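Local coordinates for protein phosphoribosylaminoimidazole carboxylase, ATPase subunit (Thermotoga maritima, PDB 3AX6) that probably catalyses the ATP-dependent carboxylation of 5-aminoimidazole ribonucleotide with bicarbonate to N5-carboxyaminoimidazole ribonucleotide, a step of purine biosynthesis, at residues Pro116-Val121 against Thr166-Val172; Phe133-Gln137 against Val149-Glu155; Asp64-Tyr68 against His281-Met286. All blocks are in the same frame, centred on the assembly; numbering follows the deposited sequence.

Contact 1: residues Pro116-Val121 against Thr166-Val172; sequences PEYKLV and TYLEEFV. With ADP (adenosine-5'-diphosphate), chain E.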
loop_
_atom_site.group_PDB
_atom_site.type_symbol
_atom_site.label_atom_id
_atom_site.label_comp_id
_atom_site.label_asym_id
_atom_site.label_seq_id
_atom_site.Cartn_x
_atom_site.Cartn_y
_atom_site.Cartn_z
ATOM N N PRO A 116 -21.130 26.709 -14.794
ATOM C CA PRO A 116 -21.825 27.958 -14.463
ATOM C C PRO A 116 -21.594 29.027 -15.537
ATOM O O PRO A 116 -20.544 29.041 -16.181
ATOM C CB PRO A 116 -21.194 28.360 -13.132
ATOM C CG PRO A 116 -20.842 27.048 -12.514
ATOM C CD PRO A 116 -20.269 26.280 -13.674
ATOM N N GLU A 117 -22.570 29.913 -15.735
ATOM C CA GLU A 117 -22.432 30.989 -16.717
ATOM C C GLU A 117 -21.262 31.857 -16.272
ATOM O O GLU A 117 -21.168 32.213 -15.103
ATOM C CB GLU A 117 -23.690 31.854 -16.752
ATOM C CG GLU A 117 -24.281 32.046 -18.129
ATOM C CD GLU A 117 -25.441 31.109 -18.386
ATOM O OE1 GLU A 117 -26.456 31.206 -17.656
ATOM O OE2 GLU A 117 -25.340 30.277 -19.312
ATOM N N TYR A 118 -20.377 32.208 -17.194
ATOM C CA TYR A 118 -19.223 33.022 -16.836
ATOM C C TYR A 118 -18.970 34.127 -17.861
ATOM O O TYR A 118 -19.629 34.193 -18.902
ATOM C CB TYR A 118 -17.987 32.130 -16.707
ATOM C CG TYR A 118 -17.589 31.517 -18.018
ATOM C CD1 TYR A 118 -16.511 32.019 -18.739
ATOM C CD2 TYR A 118 -18.327 30.473 -18.572
ATOM C CE1 TYR A 118 -16.176 31.497 -19.979
ATOM C CE2 TYR A 118 -18.000 29.946 -19.808
ATOM C CZ TYR A 118 -16.922 30.464 -20.507
ATOM O OH TYR A 118 -16.585 29.948 -21.734
ATOM N N LYS A 119 -18.000 34.981 -17.562
ATOM C CA LYS A 119 -17.671 36.106 -18.425
ATOM C C LYS A 119 -16.310 36.688 -18.025
ATOM O O LYS A 119 -16.017 36.847 -16.841
ATOM C CB LYS A 119 -18.767 37.164 -18.276
ATOM C CG LYS A 119 -18.534 38.484 -18.992
ATOM C CD LYS A 119 -18.851 38.402 -20.476
ATOM C CE LYS A 119 -19.601 39.652 -20.932
ATOM N NZ LYS A 119 -18.960 40.912 -20.452
ATOM N N LEU A 120 -15.481 36.996 -19.018
ATOM C CA LEU A 120 -14.159 37.565 -18.772
ATOM C C LEU A 120 -14.309 39.036 -18.392
ATOM O O LEU A 120 -15.145 39.740 -18.963
ATOM C CB LEU A 120 -13.301 37.439 -20.036
ATOM C CG LEU A 120 -11.880 38.007 -20.017
ATOM C CD1 LEU A 120 -11.027 37.282 -18.989
ATOM C CD2 LEU A 120 -11.278 37.865 -21.403
ATOM N N VAL A 121 -13.513 39.508 -17.436
ATOM C CA VAL A 121 -13.617 40.909 -17.039
ATOM C C VAL A 121 -12.804 41.833 -17.940
ATOM O O VAL A 121 -11.589 41.675 -18.091
ATOM C CB VAL A 121 -13.183 41.154 -15.561
ATOM C CG1 VAL A 121 -13.947 40.235 -14.636
ATOM C CG2 VAL A 121 -11.692 40.965 -15.402
ATOM N N THR A 166 -9.064 38.501 -13.967
ATOM C CA THR A 166 -10.005 37.598 -13.338
ATOM C C THR A 166 -11.166 37.447 -14.292
ATOM O O THR A 166 -11.207 38.096 -15.331
ATOM C CB THR A 166 -10.557 38.185 -12.026
ATOM O OG1 THR A 166 -11.371 39.325 -12.325
ATOM C CG2 THR A 166 -9.420 38.609 -11.105
ATOM N N TYR A 167 -12.097 36.574 -13.946
ATOM C CA TYR A 167 -13.286 36.390 -14.753
ATOM C C TYR A 167 -14.426 36.306 -13.756
ATOM O O TYR A 167 -14.199 36.172 -12.556
ATOM C CB TYR A 167 -13.202 35.122 -15.618
ATOM C CG TYR A 167 -13.226 33.806 -14.866
ATOM C CD1 TYR A 167 -12.110 33.359 -14.153
ATOM C CD2 TYR A 167 -14.364 33.001 -14.875
ATOM C CE1 TYR A 167 -12.131 32.137 -13.469
ATOM C CE2 TYR A 167 -14.395 31.780 -14.193
ATOM C CZ TYR A 167 -13.277 31.355 -13.494
ATOM O OH TYR A 167 -13.315 30.153 -12.822
ATOM N N LEU A 168 -15.649 36.409 -14.248
ATOM C CA LEU A 168 -16.817 36.353 -13.390
ATOM C C LEU A 168 -17.668 35.136 -13.717
ATOM O O LEU A 168 -17.625 34.613 -14.832
ATOM C CB LEU A 168 -17.667 37.613 -13.595
ATOM C CG LEU A 168 -17.548 38.829 -12.680
ATOM C CD1 LEU A 168 -16.113 39.232 -12.464
ATOM C CD2 LEU A 168 -18.333 39.965 -13.314
ATOM N N GLU A 169 -18.427 34.676 -12.734
ATOM C CA GLU A 169 -19.346 33.573 -12.957
ATOM C C GLU A 169 -20.530 33.720 -12.012
ATOM O O GLU A 169 -20.416 34.309 -10.932
ATOM C CB GLU A 169 -18.659 32.203 -12.816
ATOM C CG GLU A 169 -18.167 31.787 -11.451
ATOM C CD GLU A 169 -17.543 30.391 -11.488
ATOM O OE1 GLU A 169 -16.621 30.173 -12.301
ATOM O OE2 GLU A 169 -17.970 29.507 -10.714
ATOM N N GLU A 170 -21.677 33.214 -12.444
ATOM C CA GLU A 170 -22.897 33.316 -11.661
ATOM C C GLU A 170 -22.778 32.598 -10.329
ATOM O O GLU A 170 -22.062 31.600 -10.213
ATOM C CB GLU A 170 -24.073 32.742 -12.450
ATOM C CG GLU A 170 -23.988 31.245 -12.683
ATOM C CD GLU A 170 -25.225 30.702 -13.362
ATOM O OE1 GLU A 170 -26.335 30.976 -12.856
ATOM O OE2 GLU A 170 -25.089 30.004 -14.393
ATOM N N PHE A 171 -23.485 33.112 -9.329
ATOM C CA PHE A 171 -23.472 32.510 -8.007
ATOM C C PHE A 171 -24.320 31.247 -8.034
ATOM O O PHE A 171 -25.486 31.280 -8.421
ATOM C CB PHE A 171 -24.039 33.464 -6.960
ATOM C CG PHE A 171 -23.944 32.935 -5.565
ATOM C CD1 PHE A 171 -22.744 32.995 -4.868
ATOM C CD2 PHE A 171 -25.037 32.323 -4.964
ATOM C CE1 PHE A 171 -22.632 32.449 -3.587
ATOM C CE2 PHE A 171 -24.940 31.774 -3.687
ATOM C CZ PHE A 171 -23.734 31.836 -2.996
ATOM N N VAL A 172 -23.724 30.138 -7.613
ATOM C CA VAL A 172 -24.400 28.847 -7.591
ATOM C C VAL A 172 -24.823 28.450 -6.174
ATOM O O VAL A 172 -24.029 28.531 -5.235
ATOM C CB VAL A 172 -23.461 27.742 -8.165
ATOM C CG1 VAL A 172 -24.030 26.363 -7.878
ATOM C CG2 VAL A 172 -23.272 27.942 -9.669
HETATM P PB ADP E . -10.168 27.193 -5.091
HETATM O O1B ADP E . -10.423 25.726 -5.154
HETATM O O2B ADP E . -10.041 27.639 -3.538
HETATM O O3B ADP E . -8.741 27.528 -5.918
HETATM P PA ADP E . -12.836 27.341 -5.876
HETATM O O1A ADP E . -13.332 27.442 -7.270
HETATM O O2A ADP E . -12.797 25.775 -5.454
HETATM O O3A ADP E . -11.361 28.074 -5.805
HETATM O "O5'" ADP E . -13.842 28.189 -4.916
HETATM C "C5'" ADP E . -13.772 27.655 -3.584
HETATM C "C4'" ADP E . -15.170 27.580 -2.960
HETATM O "O4'" ADP E . -15.970 28.752 -3.322
HETATM C "C3'" ADP E . -15.945 26.348 -3.460
HETATM O "O3'" ADP E . -15.658 25.174 -2.685
HETATM C "C2'" ADP E . -17.399 26.805 -3.367
HETATM O "O2'" ADP E . -17.951 26.517 -2.080
HETATM C "C1'" ADP E . -17.323 28.316 -3.658
HETATM N N9 ADP E . -17.668 28.620 -5.062
HETATM C C8 ADP E . -16.862 28.485 -6.168
HETATM N N7 ADP E . -17.500 28.839 -7.243
HETATM C C5 ADP E . -18.750 29.227 -6.913
HETATM C C6 ADP E . -19.881 29.703 -7.632
HETATM N N6 ADP E . -19.825 29.851 -8.999
HETATM N N1 ADP E . -21.009 30.007 -6.954
HETATM C C2 ADP E . -21.086 29.868 -5.626
HETATM N N3 ADP E . -20.049 29.423 -4.912
HETATM C C4 ADP E . -18.878 29.094 -5.506
#

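Contact 2: residues Phe133-Gln137 against Val149-Glu155; sequences FPVVQ and VFIIKNE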
loop_
_atom_site.group_PDB
_atom_site.type_symbol
_atom_site.label_atom_id
_atom_site.label_comp_id
_atom_site.label_asym_id
_atom_site.label_seq_id
_atom_site.Cartn_x
_atom_site.Cartn_y
_atom_site.Cartn_z
ATOM N N PHE A 133 -25.893 41.469 -8.681
ATOM C CA PHE A 133 -25.408 41.016 -7.387
ATOM C C PHE A 133 -26.288 39.905 -6.805
ATOM O O PHE A 133 -27.518 39.947 -6.910
ATOM C CB PHE A 133 -25.347 42.193 -6.408
ATOM C CG PHE A 133 -24.481 43.334 -6.874
ATOM C CD1 PHE A 133 -25.049 44.493 -7.392
ATOM C CD2 PHE A 133 -23.089 43.253 -6.784
ATOM C CE1 PHE A 133 -24.249 45.557 -7.810
ATOM C CE2 PHE A 133 -22.280 44.310 -7.201
ATOM C CZ PHE A 133 -22.861 45.463 -7.713
ATOM N N PRO A 134 -25.666 38.894 -6.176
ATOM C CA PRO A 134 -24.218 38.781 -6.012
ATOM C C PRO A 134 -23.611 38.050 -7.197
ATOM O O PRO A 134 -24.316 37.360 -7.935
ATOM C CB PRO A 134 -24.092 37.971 -4.737
ATOM C CG PRO A 134 -25.213 36.985 -4.904
ATOM C CD PRO A 134 -26.358 37.873 -5.370
ATOM N N VAL A 135 -22.306 38.209 -7.377
ATOM C CA VAL A 135 -21.599 37.534 -8.459
ATOM C C VAL A 135 -20.240 37.069 -7.934
ATOM O O VAL A 135 -19.665 37.683 -7.036
ATOM C CB VAL A 135 -21.415 38.457 -9.687
ATOM C CG1 VAL A 135 -20.427 39.560 -9.380
ATOM C CG2 VAL A 135 -20.963 37.638 -10.875
ATOM N N VAL A 136 -19.736 35.972 -8.485
ATOM C CA VAL A 136 -18.460 35.426 -8.042
ATOM C C VAL A 136 -17.307 35.781 -8.969
ATOM O O VAL A 136 -17.382 35.573 -10.181
ATOM C CB VAL A 136 -18.535 33.896 -7.920
ATOM C CG1 VAL A 136 -17.271 33.362 -7.267
ATOM C CG2 VAL A 136 -19.754 33.504 -7.121
ATOM N N GLN A 137 -16.244 36.328 -8.389
ATOM C CA GLN A 137 -15.053 36.696 -9.143
ATOM C C GLN A 137 -13.931 35.700 -8.825
ATOM O O GLN A 137 -13.720 35.327 -7.669
ATOM C CB GLN A 137 -14.596 38.120 -8.789
ATOM C CG GLN A 137 -13.294 38.517 -9.487
ATOM C CD GLN A 137 -12.711 39.830 -8.993
ATOM O OE1 GLN A 137 -12.573 40.050 -7.791
ATOM N NE2 GLN A 137 -12.346 40.701 -9.928
ATOM N N VAL A 149 -10.937 33.376 -4.607
ATOM C CA VAL A 149 -12.339 33.558 -4.975
ATOM C C VAL A 149 -12.982 34.662 -4.136
ATOM O O VAL A 149 -12.846 34.689 -2.909
ATOM C CB VAL A 149 -13.159 32.261 -4.786
ATOM C CG1 VAL A 149 -13.186 31.861 -3.315
ATOM C CG2 VAL A 149 -14.570 32.471 -5.304
ATOM N N PHE A 150 -13.684 35.571 -4.801
ATOM C CA PHE A 150 -14.328 36.673 -4.107
ATOM C C PHE A 150 -15.782 36.819 -4.546
ATOM O O PHE A 150 -16.090 36.841 -5.733
ATOM C CB PHE A 150 -13.565 37.977 -4.379
ATOM C CG PHE A 150 -14.073 39.162 -3.596
ATOM C CD1 PHE A 150 -14.285 40.386 -4.226
ATOM C CD2 PHE A 150 -14.329 39.059 -2.233
ATOM C CE1 PHE A 150 -14.743 41.490 -3.510
ATOM C CE2 PHE A 150 -14.788 40.161 -1.507
ATOM C CZ PHE A 150 -14.994 41.379 -2.151
ATOM N N ILE A 151 -16.676 36.911 -3.576
ATOM C CA ILE A 151 -18.088 37.070 -3.877
ATOM C C ILE A 151 -18.458 38.551 -3.779
ATOM O O ILE A 151 -18.478 39.125 -2.690
ATOM C CB ILE A 151 -18.946 36.250 -2.902
ATOM C CG1 ILE A 151 -18.529 34.776 -2.973
ATOM C CG2 ILE A 151 -20.411 36.395 -3.261
ATOM C CD1 ILE A 151 -19.191 33.888 -1.939
ATOM N N ILE A 152 -18.726 39.166 -4.928
ATOM C CA ILE A 152 -19.102 40.575 -4.971
ATOM C C ILE A 152 -20.594 40.707 -4.640
ATOM O O ILE A 152 -21.456 40.553 -5.510
ATOM C CB ILE A 152 -18.809 41.178 -6.367
ATOM C CG1 ILE A 152 -17.328 40.995 -6.700
ATOM C CG2 ILE A 152 -19.156 42.667 -6.389
ATOM C CD1 ILE A 152 -16.922 41.511 -8.060
ATOM N N LYS A 153 -20.885 40.989 -3.375
ATOM C CA LYS A 153 -22.259 41.124 -2.906
ATOM C C LYS A 153 -22.923 42.455 -3.266
ATOM O O LYS A 153 -24.144 42.529 -3.378
ATOM C CB LYS A 153 -22.304 40.912 -1.392
ATOM C CG LYS A 153 -21.694 39.576 -0.944
ATOM C CD LYS A 153 -21.683 39.427 0.571
ATOM C CE LYS A 153 -20.856 40.521 1.241
ATOM N NZ LYS A 153 -19.426 40.498 0.824
ATOM N N ASN A 154 -22.117 43.498 -3.457
ATOM C CA ASN A 154 -22.630 44.824 -3.810
ATOM C C ASN A 154 -21.511 45.735 -4.314
ATOM O O ASN A 154 -20.373 45.295 -4.483
ATOM C CB ASN A 154 -23.304 45.464 -2.595
ATOM C CG ASN A 154 -22.461 45.366 -1.337
ATOM O OD1 ASN A 154 -21.316 45.818 -1.303
ATOM N ND2 ASN A 154 -23.026 44.773 -0.295
ATOM N N GLU A 155 -21.835 47.002 -4.558
ATOM C CA GLU A 155 -20.853 47.977 -5.033
ATOM C C GLU A 155 -19.628 48.071 -4.126
ATOM O O GLU A 155 -18.492 48.034 -4.597
ATOM C CB GLU A 155 -21.479 49.369 -5.134
ATOM C CG GLU A 155 -22.277 49.634 -6.392
ATOM C CD GLU A 155 -22.805 51.058 -6.436
ATOM O OE1 GLU A 155 -23.216 51.505 -7.528
ATOM O OE2 GLU A 155 -22.813 51.727 -5.377
#

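Contact 3: residues Asp64-Tyr68 against His281-Met286; sequences DVTTY and HIRAIM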
loop_
_atom_site.group_PDB
_atom_site.type_symbol
_atom_site.label_atom_id
_atom_site.label_comp_id
_atom_site.label_asym_id
_atom_site.label_seq_id
_atom_site.Cartn_x
_atom_site.Cartn_y
_atom_site.Cartn_z
ATOM N N ASP A 64 11.434 7.437 -20.112
ATOM C CA ASP A 64 10.608 6.951 -21.211
ATOM C C ASP A 64 9.278 7.690 -21.145
ATOM O O ASP A 64 8.685 8.033 -22.167
ATOM C CB ASP A 64 10.374 5.448 -21.081
ATOM C CG ASP A 64 11.658 4.654 -21.138
ATOM O OD1 ASP A 64 12.104 4.155 -20.081
ATOM O OD2 ASP A 64 12.223 4.536 -22.246
ATOM N N VAL A 65 8.819 7.933 -19.922
ATOM C CA VAL A 65 7.573 8.641 -19.686
ATOM C C VAL A 65 7.772 9.563 -18.505
ATOM O O VAL A 65 8.359 9.164 -17.496
ATOM C CB VAL A 65 6.412 7.682 -19.356
ATOM C CG1 VAL A 65 5.234 8.475 -18.811
ATOM C CG2 VAL A 65 5.986 6.919 -20.610
ATOM N N THR A 66 7.288 10.792 -18.635
ATOM C CA THR A 66 7.403 11.766 -17.567
ATOM C C THR A 66 6.025 12.280 -17.162
ATOM O O THR A 66 5.124 12.463 -18.005
ATOM C CB THR A 66 8.278 12.959 -17.996
ATOM O OG1 THR A 66 9.563 12.481 -18.384
ATOM C CG2 THR A 66 8.456 13.947 -16.847
ATOM N N THR A 67 5.870 12.504 -15.860
ATOM C CA THR A 67 4.629 13.008 -15.298
ATOM C C THR A 67 4.976 13.975 -14.165
ATOM O O THR A 67 6.149 14.254 -13.924
ATOM C CB THR A 67 3.752 11.851 -14.784
ATOM O OG1 THR A 67 2.510 12.373 -14.291
ATOM C CG2 THR A 67 4.474 11.074 -13.691
ATOM N N TYR A 68 3.970 14.475 -13.459
ATOM C CA TYR A 68 4.217 15.439 -12.395
ATOM C C TYR A 68 3.207 15.367 -11.253
ATOM O O TYR A 68 2.111 14.831 -11.418
ATOM C CB TYR A 68 4.236 16.842 -13.008
ATOM C CG TYR A 68 3.194 17.045 -14.097
ATOM C CD1 TYR A 68 1.886 17.422 -13.785
ATOM C CD2 TYR A 68 3.511 16.833 -15.442
ATOM C CE1 TYR A 68 0.919 17.583 -14.785
ATOM C CE2 TYR A 68 2.555 16.985 -16.446
ATOM C CZ TYR A 68 1.259 17.360 -16.112
ATOM O OH TYR A 68 0.305 17.487 -17.098
ATOM N N HIS A 281 -2.843 5.763 -11.948
ATOM C CA HIS A 281 -2.121 6.811 -12.654
ATOM C C HIS A 281 -0.934 6.237 -13.426
ATOM O O HIS A 281 -0.678 6.628 -14.576
ATOM C CB HIS A 281 -1.631 7.870 -11.663
ATOM C CG HIS A 281 -0.990 9.056 -12.316
ATOM N ND1 HIS A 281 -1.687 9.923 -13.131
ATOM C CD2 HIS A 281 0.287 9.511 -12.283
ATOM C CE1 HIS A 281 -0.867 10.861 -13.573
ATOM N NE2 HIS A 281 0.337 10.632 -13.074
ATOM N N ILE A 282 -0.210 5.315 -12.793
ATOM C CA ILE A 282 0.939 4.688 -13.436
ATOM C C ILE A 282 0.460 3.877 -14.631
ATOM O O ILE A 282 1.039 3.956 -15.716
ATOM C CB ILE A 282 1.708 3.743 -12.476
ATOM C CG1 ILE A 282 2.204 4.515 -11.249
ATOM C CG2 ILE A 282 2.891 3.111 -13.207
ATOM C CD1 ILE A 282 3.019 5.748 -11.576
ATOM N N ARG A 283 -0.598 3.099 -14.432
ATOM C CA ARG A 283 -1.148 2.300 -15.524
ATOM C C ARG A 283 -1.513 3.186 -16.714
ATOM O O ARG A 283 -1.189 2.863 -17.854
ATOM C CB ARG A 283 -2.410 1.543 -15.088
ATOM C CG ARG A 283 -2.204 0.384 -14.102
ATOM C CD ARG A 283 -3.473 -0.459 -14.071
ATOM N NE ARG A 283 -3.543 -1.400 -12.962
ATOM C CZ ARG A 283 -4.036 -2.629 -13.071
ATOM N NH1 ARG A 283 -4.493 -3.057 -14.243
ATOM N NH2 ARG A 283 -4.081 -3.431 -12.015
ATOM N N ALA A 284 -2.172 4.310 -16.443
ATOM C CA ALA A 284 -2.599 5.200 -17.506
ATOM C C ALA A 284 -1.464 5.876 -18.268
ATOM O O ALA A 284 -1.484 5.923 -19.500
ATOM C CB ALA A 284 -3.563 6.246 -16.958
ATOM N N ILE A 285 -0.467 6.396 -17.562
ATOM C CA ILE A 285 0.614 7.068 -18.272
ATOM C C ILE A 285 1.532 6.087 -19.000
ATOM O O ILE A 285 2.286 6.484 -19.893
ATOM C CB ILE A 285 1.451 7.965 -17.339
ATOM C CG1 ILE A 285 2.291 7.112 -16.388
ATOM C CG2 ILE A 285 0.529 8.897 -16.571
ATOM C CD1 ILE A 285 3.226 7.934 -15.507
HETATM N N MSE A 286 1.472 4.813 -18.620
HETATM C CA MSE A 286 2.288 3.793 -19.280
HETATM C C MSE A 286 1.453 3.068 -20.341
HETATM O O MSE A 286 1.878 2.056 -20.892
HETATM C CB MSE A 286 2.825 2.771 -18.266
HETATM C CG MSE A 286 3.763 3.337 -17.209
HETATM SE SE MSE A 286 5.157 4.446 -17.946
HETATM C CE MSE A 286 6.051 3.134 -19.011
#

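Contact 1: residues Pro116-Val121 against Thr166-Val172
Lys119 and Leu168 exchange two backbone bonds, Leu168 N to Lys119 O at 2.7 Å and Lys119 N to Leu168 O at 2.8 Å. With segment axes 159° apart, this makes strands 118-120 and 166-170 antiparallel neighbours. The tight part is at Val121: its CG1 comes 3.2 Å from Leu168 CD1, unusually close and doubtful in exact value, and its CG2 lies against Thr166 O. The backbone bond there, Val121 N to Thr166 O, is nevertheless weak at 3.4 Å. The face bearing the non-hydrogen-bonded pairs Tyr118-Glu169 and Leu120-Tyr167 packs ordinarily, Tyr118 CB meeting Glu169 CB and the edge of the Tyr167 ring. Tyr118 OH leads away to Glu106. The side chains of Pro116 and Val172 cross at about a right angle, with Pro116 CG 3.8 Å from Val172 CG2.

The loose side is the exposed Glu117 end. Glu170 N donates to Glu117 O, and Glu170 OE2 accepts Glu117 N at 2.9 Å through its anti lone pair, nearly straight (169°). The price is a like-charge approach of 3.7 Å between Glu117 OE1 and Glu170 OE2, likely eased by solvent.

Beyond the strands, Val172 N donates to ADP N1 at 2.8 Å and ADP N6 to Glu170 O. N6 also lies very close to Glu169 OE2, a doubtfully short bond to an oxygen paired with Lys138. This is the adenine-binding linker of the ATP-grasp fold.

Contact 2: residues Phe133-Gln137 against Val149-Glu155
Phe133 lays its ring against the chain of Lys153-Glu155, where the beta hairpin of strands 135-139 and 149-152 in the ATP-grasp domain opens out. Asn154 CA stands over one face, 3.7 Å from the ring centroid and 24° off its normal, a CH-pi contact displaced toward the rim. Ile152 O meets the ring at its edge, 3.4 Å from Phe133 CD2, and Phe133 CE2 touches Ile152 CG2 at 3.6 Å. With CG beside the backbone N and anti to the carbonyl carbon (chi1 -58°), the ring is directed across to the second segment. An alanine here would remove the ring from all three contacts and is likely to open a gap beside Ile152 CG2 and leave Asn154 CA without the ring face it rests on.

Pro134 follows through a cis peptide bond, and its CA makes a CA-H...O contact with Ile152 O. The same oxygen accepts Val135 N, which approaches from above the carbonyl plane, whereas the return bond from Ile152 N to Val135 O is shorter, at 2.7 Å. Val135 and Ile152 point the same way, with Val135 CG1 3.8 Å from Ile152 CB, and both touch Val128 of helix 124-129.

Val136 turns to the opposite face of the sheet, toward ADP and Phe171. Its CG1 presses on Val149 CG2 at 3.5 Å, closer than usual for two methyl groups.

Gln137 closes the ladder as a hydrogen-bonded pair with Phe150. Its extended side chain is fastened at both polar atoms, OE1 by Ile162 N and NE2 to Thr166 OG1, while OE1 also lies at the edge of the Phe150 ring, 4.0 Å from Phe150 CD1.

Contact 3: residues Asp64-Tyr68 against His281-Met286
Thr67 and His281 supply the hydrogen bond between strand 65-68 and helix 277-285. His281 NE2 donates to Thr67 OG1 at 3.0 Å, and the hydroxyl oxygen lies only 9° out of the imidazole plane, at the ring edge. The two side chains approach from opposite directions: Thr67 OG1 is anti to its own backbone N (chi1 -177°), and His281 CG is likewise anti to its N (chi1 -174°), which carries the ring across to the strand. Both groups have a further partner, since Thr67 OG1 bonds His89 O and His281 ND1 accepts Ile240 N. An imidazole held through both nitrogens has little freedom to flip, and this pattern is consistent with a neutral ring protonated at NE2.

The remaining contacts are apolar. Ile285 CD1 meets both inward-facing strand residues, 3.8 Å from Thr67 CG2 and 3.9 Å from Val65 CG1, crossing Thr67 at about a right angle. Its CG2 branch rests over one face of the His281 ring, towards the rim. The SE of the selenomethionine Met286 lies 3.7 Å from Val65 CG2, the two side chains crossing at a slant.

All five touching residues are buried, and the segment axes stay 10.1 Å apart, a separation spanned mainly by side chains, though Val65 CG1 also reaches the backbone Ile285 O at 3.7 Å. Strand 65-68 belongs to the parallel sheet of the preATP-grasp domain, beside strands 3-7 and 87-88. Around the interface, Met16 of helix 11-22 touches both Thr67 and His281, while Ile4 of strand 3-7 touches Met286; helix 277-285 thus packs beside helix 11-22 on this face of the sheet.

Overall arrangement
Contacts 1 and 2 belong to one four-stranded antiparallel sheet, in which strands 166-170 and 135-139 are neighbours; their centres are about 10 Å apart. Glu169 N lies 2.9 Å from Val136 O, a probable hydrogen bond joining the two. Both reach the ADP pocket, contact 1 through Glu169-Val172 and contact 2 through Val136, whose CG2 is 3.8 Å from Phe171 CD1. Contact 3 stands apart: its centre is about 34 Å from that of contact 1 and about 40 Å from that of contact 2, and the nearest atoms are about 19 and 22 Å away. It joins strand 65-68 to a much later helix, away from the nucleotide.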